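Local coordinates for regulatory protein SWI6 (Saccharomyces cerevisiae, PDB 1SW6) that serves as a subunit of the yeast transcription complexes SBF and MBF, which act in cell-cycle-dependent transcription, and is represented by its ankyrin-repeat domain, at residues L67-L71 / P134-L138; N282-N288 / N313-P319; P42-M46 / N265-W270. All coordinates share one frame; numbering follows the deposited sequence.

Contact 1 of 3, residues L67-L71 / P134-L138; sequences LQRLL and PLHWL
Leu-67 to Leu-71 and Pro-134 to Leu-138 lie on two helices that run nearly parallel, their short axes 11.8 Å apart at closest and 17° from aligned. The second helix opens an ankyrin repeat: Thr-133 to His-136 spell the Thr-Pro-Leu-His signature of the family, with His-136 ND1 bonded to Thr-133 OG1. The first helix, 57-71, comes from well upstream in the chain, so the contact illustrates how a preceding helix can be packed onto the start of a repeat array. At this spacing the side chains do the bridging, and every contact across it is apolar. Leu-67 touches two residues. Its CD1 meets Trp-137 CE3 on the six-membered ring at 3.4 Å, coming in obliquely, and also rests 4.1 Å from Pro-134 CG. One turn later Leu-71 divides its methyls: CD1 goes to the same ring carbon, Trp-137 CE3, at 4.0 Å, while CD2 turns to Leu-138 CD2 at 4.1 Å. Trp-137 has CG anti to its own carbonyl carbon (chi1 -83°), which extends the six-membered ring toward helix 57-71. The indole also packs on Met-214 of the second subunit. Leu-70 adds a looser touch on Leu-138, and both lie on Leu-146 of helix 144-152. At the polar end of the indole, Trp-137 NE1 is hydrogen-bonded to Asp-128 OD1.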
loop_
_atom_site.group_PDB
_atom_site.type_symbol
_atom_site.label_atom_id
_atom_site.label_comp_id
_atom_site.label_asym_id
_atom_site.label_seq_id
_atom_site.Cartn_x
_atom_site.Cartn_y
_atom_site.Cartn_z
ATOM N N LEU A 67 -12.895 9.176 5.895
ATOM C CA LEU A 67 -12.234 7.908 5.613
ATOM C C LEU A 67 -11.385 7.397 6.774
ATOM O O LEU A 67 -11.330 6.191 7.020
ATOM C CB LEU A 67 -11.355 8.041 4.366
ATOM C CG LEU A 67 -11.426 6.906 3.340
ATOM C CD1 LEU A 67 -10.316 7.089 2.314
ATOM C CD2 LEU A 67 -11.286 5.558 4.028
ATOM N N GLN A 68 -10.719 8.306 7.479
ATOM C CA GLN A 68 -9.879 7.914 8.609
ATOM C C GLN A 68 -10.739 7.505 9.805
ATOM O O GLN A 68 -10.339 6.658 10.603
ATOM C CB GLN A 68 -8.945 9.065 9.005
ATOM C CG GLN A 68 -7.601 8.605 9.560
ATOM C CD GLN A 68 -6.765 7.843 8.530
ATOM O OE1 GLN A 68 -5.699 7.309 8.851
ATOM N NE2 GLN A 68 -7.247 7.793 7.289
ATOM N N ARG A 69 -11.919 8.107 9.924
ATOM C CA ARG A 69 -12.835 7.787 11.014
ATOM C C ARG A 69 -13.407 6.385 10.819
ATOM O O ARG A 69 -13.793 5.727 11.781
ATOM C CB ARG A 69 -13.979 8.805 11.077
ATOM C CG ARG A 69 -13.518 10.234 11.304
ATOM C CD ARG A 69 -12.745 10.355 12.610
ATOM N NE ARG A 69 -13.616 10.445 13.781
ATOM C CZ ARG A 69 -14.161 11.576 14.221
ATOM N NH1 ARG A 69 -13.924 12.722 13.590
ATOM N NH2 ARG A 69 -14.941 11.567 15.297
ATOM N N LEU A 70 -13.468 5.935 9.571
ATOM C CA LEU A 70 -13.978 4.603 9.280
ATOM C C LEU A 70 -12.899 3.582 9.611
ATOM O O LEU A 70 -13.163 2.582 10.279
ATOM C CB LEU A 70 -14.365 4.474 7.804
ATOM C CG LEU A 70 -15.592 5.241 7.304
ATOM C CD1 LEU A 70 -15.834 4.914 5.836
ATOM C CD2 LEU A 70 -16.809 4.872 8.141
ATOM N N LEU A 71 -11.681 3.849 9.141
ATOM C CA LEU A 71 -10.541 2.966 9.372
ATOM C C LEU A 71 -10.108 2.927 10.841
ATOM O O LEU A 71 -9.543 1.933 11.304
ATOM C CB LEU A 71 -9.357 3.402 8.504
ATOM C CG LEU A 71 -9.546 3.340 6.988
ATOM C CD1 LEU A 71 -8.316 3.901 6.278
ATOM C CD2 LEU A 71 -9.796 1.904 6.578
ATOM N N PRO A 134 -12.170 5.912 -2.045
ATOM C CA PRO A 134 -12.354 5.178 -0.792
ATOM C C PRO A 134 -12.687 3.706 -1.063
ATOM O O PRO A 134 -12.260 2.807 -0.329
ATOM C CB PRO A 134 -13.510 5.929 -0.128
ATOM C CG PRO A 134 -13.238 7.340 -0.535
ATOM C CD PRO A 134 -12.905 7.190 -2.015
ATOM N N LEU A 135 -13.446 3.466 -2.126
ATOM C CA LEU A 135 -13.842 2.107 -2.480
ATOM C C LEU A 135 -12.643 1.181 -2.731
ATOM O O LEU A 135 -12.685 0.004 -2.366
ATOM C CB LEU A 135 -14.773 2.136 -3.701
ATOM C CG LEU A 135 -15.932 1.135 -3.698
ATOM C CD1 LEU A 135 -16.742 1.259 -2.419
ATOM C CD2 LEU A 135 -16.810 1.392 -4.916
ATOM N N HIS A 136 -11.579 1.702 -3.344
ATOM C CA HIS A 136 -10.385 0.894 -3.604
ATOM C C HIS A 136 -9.726 0.470 -2.292
ATOM O O HIS A 136 -9.338 -0.687 -2.124
ATOM C CB HIS A 136 -9.348 1.672 -4.406
ATOM C CG HIS A 136 -9.693 1.857 -5.850
ATOM N ND1 HIS A 136 -10.681 2.719 -6.277
ATOM C CD2 HIS A 136 -9.136 1.335 -6.968
ATOM C CE1 HIS A 136 -10.711 2.726 -7.600
ATOM N NE2 HIS A 136 -9.782 1.895 -8.042
ATOM N N TRP A 137 -9.574 1.429 -1.382
ATOM C CA TRP A 137 -8.949 1.178 -0.084
ATOM C C TRP A 137 -9.711 0.133 0.711
ATOM O O TRP A 137 -9.126 -0.831 1.216
ATOM C CB TRP A 137 -8.893 2.465 0.740
ATOM C CG TRP A 137 -7.743 3.367 0.435
ATOM C CD1 TRP A 137 -6.964 3.370 -0.689
ATOM C CD2 TRP A 137 -7.266 4.438 1.254
ATOM N NE1 TRP A 137 -6.031 4.379 -0.620
ATOM C CE2 TRP A 137 -6.195 5.050 0.563
ATOM C CE3 TRP A 137 -7.641 4.943 2.510
ATOM C CZ2 TRP A 137 -5.495 6.142 1.084
ATOM C CZ3 TRP A 137 -6.942 6.033 3.029
ATOM C CH2 TRP A 137 -5.881 6.618 2.314
ATOM N N LEU A 138 -11.020 0.337 0.818
ATOM C CA LEU A 138 -11.880 -0.566 1.576
ATOM C C LEU A 138 -12.023 -1.959 0.975
ATOM O O LEU A 138 -12.192 -2.938 1.705
ATOM C CB LEU A 138 -13.252 0.083 1.772
ATOM C CG LEU A 138 -13.159 1.218 2.796
ATOM C CD1 LEU A 138 -14.475 1.951 2.938
ATOM C CD2 LEU A 138 -12.762 0.620 4.124
#

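Contact 2 of 3, residues N282-N288 / N313-P319; sequences NGDTCLN and NKSGLRP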
loop_
_atom_site.group_PDB
_atom_site.type_symbol
_atom_site.label_atom_id
_atom_site.label_comp_id
_atom_site.label_asym_id
_atom_site.label_seq_id
_atom_site.Cartn_x
_atom_site.Cartn_y
_atom_site.Cartn_z
ATOM N N ASN A 282 -0.154 -6.235 -24.566
ATOM C CA ASN A 282 0.996 -6.966 -25.087
ATOM C C ASN A 282 0.459 -8.081 -25.972
ATOM O O ASN A 282 1.214 -8.768 -26.659
ATOM C CB ASN A 282 1.836 -7.564 -23.947
ATOM C CG ASN A 282 2.339 -6.509 -22.971
ATOM O OD1 ASN A 282 2.606 -5.372 -23.359
ATOM N ND2 ASN A 282 2.486 -6.886 -21.700
ATOM N N GLY A 283 -0.861 -8.248 -25.954
ATOM C CA GLY A 283 -1.491 -9.291 -26.745
ATOM C C GLY A 283 -1.534 -10.607 -25.989
ATOM O O GLY A 283 -1.791 -11.658 -26.578
ATOM N N ASP A 284 -1.276 -10.546 -24.685
ATOM C CA ASP A 284 -1.281 -11.730 -23.824
ATOM C C ASP A 284 -2.649 -12.032 -23.238
ATOM O O ASP A 284 -3.370 -11.121 -22.808
ATOM C CB ASP A 284 -0.350 -11.564 -22.615
ATOM C CG ASP A 284 1.116 -11.651 -22.974
ATOM O OD1 ASP A 284 1.476 -12.507 -23.810
ATOM O OD2 ASP A 284 1.911 -10.875 -22.391
ATOM N N THR A 285 -2.990 -13.315 -23.206
ATOM C CA THR A 285 -4.227 -13.740 -22.585
ATOM C C THR A 285 -3.759 -14.053 -21.159
ATOM O O THR A 285 -2.553 -14.167 -20.923
ATOM C CB THR A 285 -4.759 -15.016 -23.219
ATOM O OG1 THR A 285 -3.744 -16.017 -23.184
ATOM C CG2 THR A 285 -5.189 -14.763 -24.647
ATOM N N CYS A 286 -4.676 -14.187 -20.207
ATOM C CA CYS A 286 -4.231 -14.491 -18.859
ATOM C C CYS A 286 -3.503 -15.837 -18.883
ATOM O O CYS A 286 -2.550 -16.062 -18.136
ATOM C CB CYS A 286 -5.410 -14.486 -17.868
ATOM S SG CYS A 286 -6.753 -15.676 -18.125
ATOM N N LEU A 287 -3.922 -16.718 -19.777
ATOM C CA LEU A 287 -3.275 -18.022 -19.891
ATOM C C LEU A 287 -1.809 -17.895 -20.312
ATOM O O LEU A 287 -0.953 -18.632 -19.817
ATOM C CB LEU A 287 -4.011 -18.899 -20.909
ATOM C CG LEU A 287 -3.373 -20.259 -21.176
ATOM C CD1 LEU A 287 -3.325 -21.073 -19.876
ATOM C CD2 LEU A 287 -4.161 -20.989 -22.262
ATOM N N ASN A 288 -1.530 -16.973 -21.234
ATOM C CA ASN A 288 -0.167 -16.766 -21.731
ATOM C C ASN A 288 0.730 -16.178 -20.637
ATOM O O ASN A 288 1.911 -16.501 -20.559
ATOM C CB ASN A 288 -0.174 -15.854 -22.965
ATOM C CG ASN A 288 0.956 -16.192 -23.944
ATOM O OD1 ASN A 288 1.823 -17.006 -23.638
ATOM N ND2 ASN A 288 0.949 -15.562 -25.120
ATOM N N ASN A 313 0.750 -13.657 -28.535
ATOM C CA ASN A 313 0.852 -12.256 -28.152
ATOM C C ASN A 313 1.611 -11.491 -29.230
ATOM O O ASN A 313 1.852 -12.018 -30.313
ATOM C CB ASN A 313 1.562 -12.107 -26.802
ATOM C CG ASN A 313 2.952 -12.707 -26.793
ATOM O OD1 ASN A 313 3.515 -13.037 -27.841
ATOM N ND2 ASN A 313 3.522 -12.842 -25.603
ATOM N N LYS A 314 1.985 -10.252 -28.934
ATOM C CA LYS A 314 2.715 -9.430 -29.896
ATOM C C LYS A 314 4.180 -9.863 -30.044
ATOM O O LYS A 314 5.036 -9.069 -30.424
ATOM C CB LYS A 314 2.627 -7.949 -29.494
ATOM C CG LYS A 314 1.239 -7.337 -29.705
ATOM C CD LYS A 314 1.148 -5.894 -29.223
ATOM C CE LYS A 314 -0.239 -5.330 -29.519
ATOM N NZ LYS A 314 -0.454 -3.946 -28.988
ATOM N N SER A 315 4.458 -11.127 -29.746
ATOM C CA SER A 315 5.811 -11.674 -29.850
ATOM C C SER A 315 5.705 -13.039 -30.496
ATOM O O SER A 315 6.640 -13.840 -30.427
ATOM C CB SER A 315 6.456 -11.846 -28.468
ATOM O OG SER A 315 6.607 -10.611 -27.795
ATOM N N GLY A 316 4.558 -13.313 -31.107
ATOM C CA GLY A 316 4.364 -14.602 -31.743
ATOM C C GLY A 316 4.349 -15.749 -30.746
ATOM O O GLY A 316 4.178 -16.909 -31.130
ATOM N N LEU A 317 4.525 -15.426 -29.467
ATOM C CA LEU A 317 4.531 -16.432 -28.406
ATOM C C LEU A 317 3.119 -16.862 -27.986
ATOM O O LEU A 317 2.220 -16.039 -27.810
ATOM C CB LEU A 317 5.292 -15.899 -27.186
ATOM C CG LEU A 317 6.746 -15.493 -27.445
ATOM C CD1 LEU A 317 7.351 -14.881 -26.187
ATOM C CD2 LEU A 317 7.545 -16.715 -27.890
ATOM N N ARG A 318 2.945 -18.167 -27.823
ATOM C CA ARG A 318 1.670 -18.750 -27.427
ATOM C C ARG A 318 1.911 -19.627 -26.205
ATOM O O ARG A 318 3.019 -20.115 -25.998
ATOM C CB ARG A 318 1.118 -19.613 -28.563
ATOM C CG ARG A 318 1.026 -18.900 -29.908
ATOM C CD ARG A 318 0.924 -19.915 -31.033
ATOM N NE ARG A 318 2.061 -20.828 -30.983
ATOM C CZ ARG A 318 2.104 -22.016 -31.573
ATOM N NH1 ARG A 318 1.068 -22.454 -32.274
ATOM N NH2 ARG A 318 3.182 -22.777 -31.434
ATOM N N PRO A 319 0.875 -19.840 -25.378
ATOM C CA PRO A 319 1.008 -20.673 -24.182
ATOM C C PRO A 319 1.596 -22.046 -24.474
ATOM O O PRO A 319 2.339 -22.584 -23.657
ATOM C CB PRO A 319 -0.426 -20.760 -23.667
ATOM C CG PRO A 319 -0.959 -19.405 -23.999
ATOM C CD PRO A 319 -0.458 -19.210 -25.422
#
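Two first torsions bring Asp-284 and Asn-313 together: Asp-284 sets CG beside its backbone N (chi1 -73°), and Asn-313 takes the less common setting with CG between N and the carbonyl carbon (58°). The two side chains then lie alongside, pointing the same way, and Asn-313 ND2 gives a hydrogen bond of 2.7 Å to Asp-284 OD1 on the syn side of the carboxylate. The other end of this amide folds back, Asn-313 OD1 accepting from Ser-315 N in an Asx turn, so both ends hold its rotation. Beside this pair the backbones meet, with Lys-314 N bonded to Asn-282 O at 2.8 Å in the carbonyl plane. Gly-283 O meets Asn-313 CA at 3.1 Å in a CA-H...O contact.

From Gly-283 on, the first segment belongs to the fourth ankyrin repeat, and 313-319 to the fifth; Thr-285 to Asn-288 stand where many repeats have Thr-Pro-Leu-His. Thr-285 caps the helix, its OG1 accepting from Asn-288 N. In the histidine position, Asn-288 sends ND2 to Leu-317 O at 3.0 Å, from well above that carbonyl's plane; the same oxygen also accepts from Asn-313 N. Pro-319 lies across the Asn-288 side chain, and its CG is 3.8 Å from Leu-287 CG.

Asp-284 is buried, and its OD1 is shared between the Asn-313 amide, which reaches the fifth repeat, and a salt bridge to Arg-292 within the fourth. This setting would be expected to keep the carboxylate ionised.

Contact 3 of 3, residues P42-M46 / N265-W270; sequences PLKIM and NLDLKW
Leu-43 and Trp-270 supply the one hydrogen bond across this contact: the indole NE1 donates to Leu-43 O at 3.0 Å. The bond is almost straight at hydrogen (173°) and lies in the ring plane, yet the donor stands far above the plane of the carbonyl it meets. Trp-270 holds CG anti to its backbone N (chi1 -172°), which carries the indole out from its helix to the loop before strand 46-47.

The apolar contacts centre on the same two residues. Leu-43 places CD1 over one face of the indole in a CH-pi contact, 4.2 Å from the centroid of the five-membered ring. That methyl is also 3.6 Å from Asn-265 CB, so Leu-43 fills the angle between the end of helix 261-265 and the tryptophan. Further along the indole, Ile-45 CG1 approaches Trp-270 CH2 at 4.1 Å.

Polar contacts within 265-270 cap the start of helix 268-276. Asp-267 is the N-cap; its OD2 accepts from Trp-270 N at 2.9 Å, while OD1 forms a salt bridge with Lys-269 NZ.

The contact thus ties an N-terminal loop to a helix of the third ankyrin repeat. Next to it, strand 46-47 pairs in parallel with strand 196-197 through Met-46, Leu-266 rests on Leu-194, and Leu-268 packs against helix 218-234.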
loop_
_atom_site.group_PDB
_atom_site.type_symbol
_atom_site.label_atom_id
_atom_site.label_comp_id
_atom_site.label_asym_id
_atom_site.label_seq_id
_atom_site.Cartn_x
_atom_site.Cartn_y
_atom_site.Cartn_z
ATOM N N PRO A 42 -25.217 -4.149 -26.665
ATOM C CA PRO A 42 -24.728 -5.481 -26.288
ATOM C C PRO A 42 -23.521 -5.359 -25.366
ATOM O O PRO A 42 -22.552 -4.674 -25.692
ATOM C CB PRO A 42 -24.383 -6.118 -27.636
ATOM C CG PRO A 42 -24.038 -4.937 -28.492
ATOM C CD PRO A 42 -25.121 -3.956 -28.122
ATOM N N LEU A 43 -23.596 -6.013 -24.211
ATOM C CA LEU A 43 -22.528 -5.966 -23.220
ATOM C C LEU A 43 -21.145 -6.231 -23.799
ATOM O O LEU A 43 -20.905 -7.250 -24.438
ATOM C CB LEU A 43 -22.800 -6.969 -22.103
ATOM C CG LEU A 43 -22.739 -6.453 -20.663
ATOM C CD1 LEU A 43 -22.558 -7.645 -19.725
ATOM C CD2 LEU A 43 -21.593 -5.471 -20.500
ATOM N N LYS A 44 -20.233 -5.300 -23.560
ATOM C CA LYS A 44 -18.867 -5.412 -24.052
ATOM C C LYS A 44 -17.921 -4.852 -23.007
ATOM O O LYS A 44 -18.334 -4.068 -22.153
ATOM C CB LYS A 44 -18.721 -4.630 -25.359
ATOM C CG LYS A 44 -19.307 -3.224 -25.299
ATOM C CD LYS A 44 -19.222 -2.530 -26.664
ATOM C CE LYS A 44 -20.035 -1.230 -26.698
ATOM N NZ LYS A 44 -21.506 -1.464 -26.537
ATOM N N ILE A 45 -16.658 -5.261 -23.071
ATOM C CA ILE A 45 -15.667 -4.782 -22.124
ATOM C C ILE A 45 -15.554 -3.266 -22.255
ATOM O O ILE A 45 -15.640 -2.714 -23.350
ATOM C CB ILE A 45 -14.294 -5.463 -22.352
ATOM C CG1 ILE A 45 -14.335 -6.895 -21.806
ATOM C CG2 ILE A 45 -13.194 -4.679 -21.660
ATOM C CD1 ILE A 45 -13.019 -7.658 -21.938
ATOM N N MET A 46 -15.371 -2.602 -21.124
ATOM C CA MET A 46 -15.296 -1.152 -21.079
ATOM C C MET A 46 -14.057 -0.715 -20.291
ATOM O O MET A 46 -13.569 -1.449 -19.432
ATOM C CB MET A 46 -16.577 -0.647 -20.408
ATOM C CG MET A 46 -16.789 0.844 -20.386
ATOM S SD MET A 46 -18.410 1.218 -19.671
ATOM C CE MET A 46 -17.978 1.739 -17.995
ATOM N N ASN A 265 -26.950 -9.624 -18.780
ATOM C CA ASN A 265 -26.090 -10.073 -19.878
ATOM C C ASN A 265 -24.770 -10.709 -19.435
ATOM O O ASN A 265 -24.021 -11.231 -20.260
ATOM C CB ASN A 265 -25.794 -8.909 -20.836
ATOM C CG ASN A 265 -27.040 -8.389 -21.539
ATOM O OD1 ASN A 265 -26.949 -7.603 -22.482
ATOM N ND2 ASN A 265 -28.207 -8.821 -21.080
ATOM N N LEU A 266 -24.479 -10.659 -18.140
ATOM C CA LEU A 266 -23.244 -11.244 -17.626
ATOM C C LEU A 266 -23.465 -12.721 -17.297
ATOM O O LEU A 266 -23.943 -13.054 -16.212
ATOM C CB LEU A 266 -22.790 -10.513 -16.358
ATOM C CG LEU A 266 -21.416 -9.834 -16.257
ATOM C CD1 LEU A 266 -21.168 -9.490 -14.784
ATOM C CD2 LEU A 266 -20.304 -10.735 -16.766
ATOM N N ASP A 267 -23.125 -13.607 -18.228
ATOM C CA ASP A 267 -23.292 -15.035 -17.987
ATOM C C ASP A 267 -22.055 -15.823 -18.419
ATOM O O ASP A 267 -21.046 -15.246 -18.837
ATOM C CB ASP A 267 -24.552 -15.559 -18.697
ATOM C CG ASP A 267 -24.529 -15.316 -20.198
ATOM O OD1 ASP A 267 -25.601 -15.405 -20.835
ATOM O OD2 ASP A 267 -23.446 -15.044 -20.744
ATOM N N LEU A 268 -22.135 -17.142 -18.312
ATOM C CA LEU A 268 -21.007 -17.985 -18.651
ATOM C C LEU A 268 -20.502 -17.784 -20.078
ATOM O O LEU A 268 -19.297 -17.611 -20.299
ATOM C CB LEU A 268 -21.359 -19.456 -18.408
ATOM C CG LEU A 268 -20.227 -20.438 -18.745
ATOM C CD1 LEU A 268 -18.995 -20.130 -17.903
ATOM C CD2 LEU A 268 -20.696 -21.861 -18.504
ATOM N N LYS A 269 -21.405 -17.793 -21.054
ATOM C CA LYS A 269 -20.947 -17.611 -22.414
ATOM C C LYS A 269 -20.323 -16.219 -22.637
ATOM O O LYS A 269 -19.433 -16.052 -23.487
ATOM C CB LYS A 269 -22.082 -17.893 -23.405
ATOM C CG LYS A 269 -23.351 -17.098 -23.243
ATOM C CD LYS A 269 -24.371 -17.642 -24.241
ATOM C CE LYS A 269 -25.675 -16.876 -24.216
ATOM N NZ LYS A 269 -26.361 -17.028 -22.909
ATOM N N TRP A 270 -20.772 -15.226 -21.871
ATOM C CA TRP A 270 -20.204 -13.887 -22.012
ATOM C C TRP A 270 -18.772 -13.906 -21.497
ATOM O O TRP A 270 -17.885 -13.324 -22.110
ATOM C CB TRP A 270 -20.983 -12.838 -21.215
ATOM C CG TRP A 270 -20.505 -11.436 -21.526
ATOM C CD1 TRP A 270 -20.968 -10.612 -22.521
ATOM C CD2 TRP A 270 -19.431 -10.723 -20.889
ATOM N NE1 TRP A 270 -20.249 -9.439 -22.541
ATOM C CE2 TRP A 270 -19.303 -9.479 -21.551
ATOM C CE3 TRP A 270 -18.564 -11.017 -19.826
ATOM C CZ2 TRP A 270 -18.344 -8.522 -21.181
ATOM C CZ3 TRP A 270 -17.602 -10.061 -19.456
ATOM C CH2 TRP A 270 -17.505 -8.831 -20.137
#

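How the contacts relate
From the N terminus, contact 3 opens first, at 42-46, and closes only at 265-270, enclosing more than two hundred residues. Contact 1 is nested inside it: the chain comes back at 134-138, in the first repeat, to pack on helix 57-71, and the two contacts lie on opposite sides of the chain's centre, about 30 Å between their centres. Contact 2 follows in series, a short closure linking the start of the fourth repeat to the fifth. It lies about 22 Å from contact 3, centre to centre, and none of the three contacts touches another. Two therefore bind N-terminal segments onto the array, and one joins adjacent repeats.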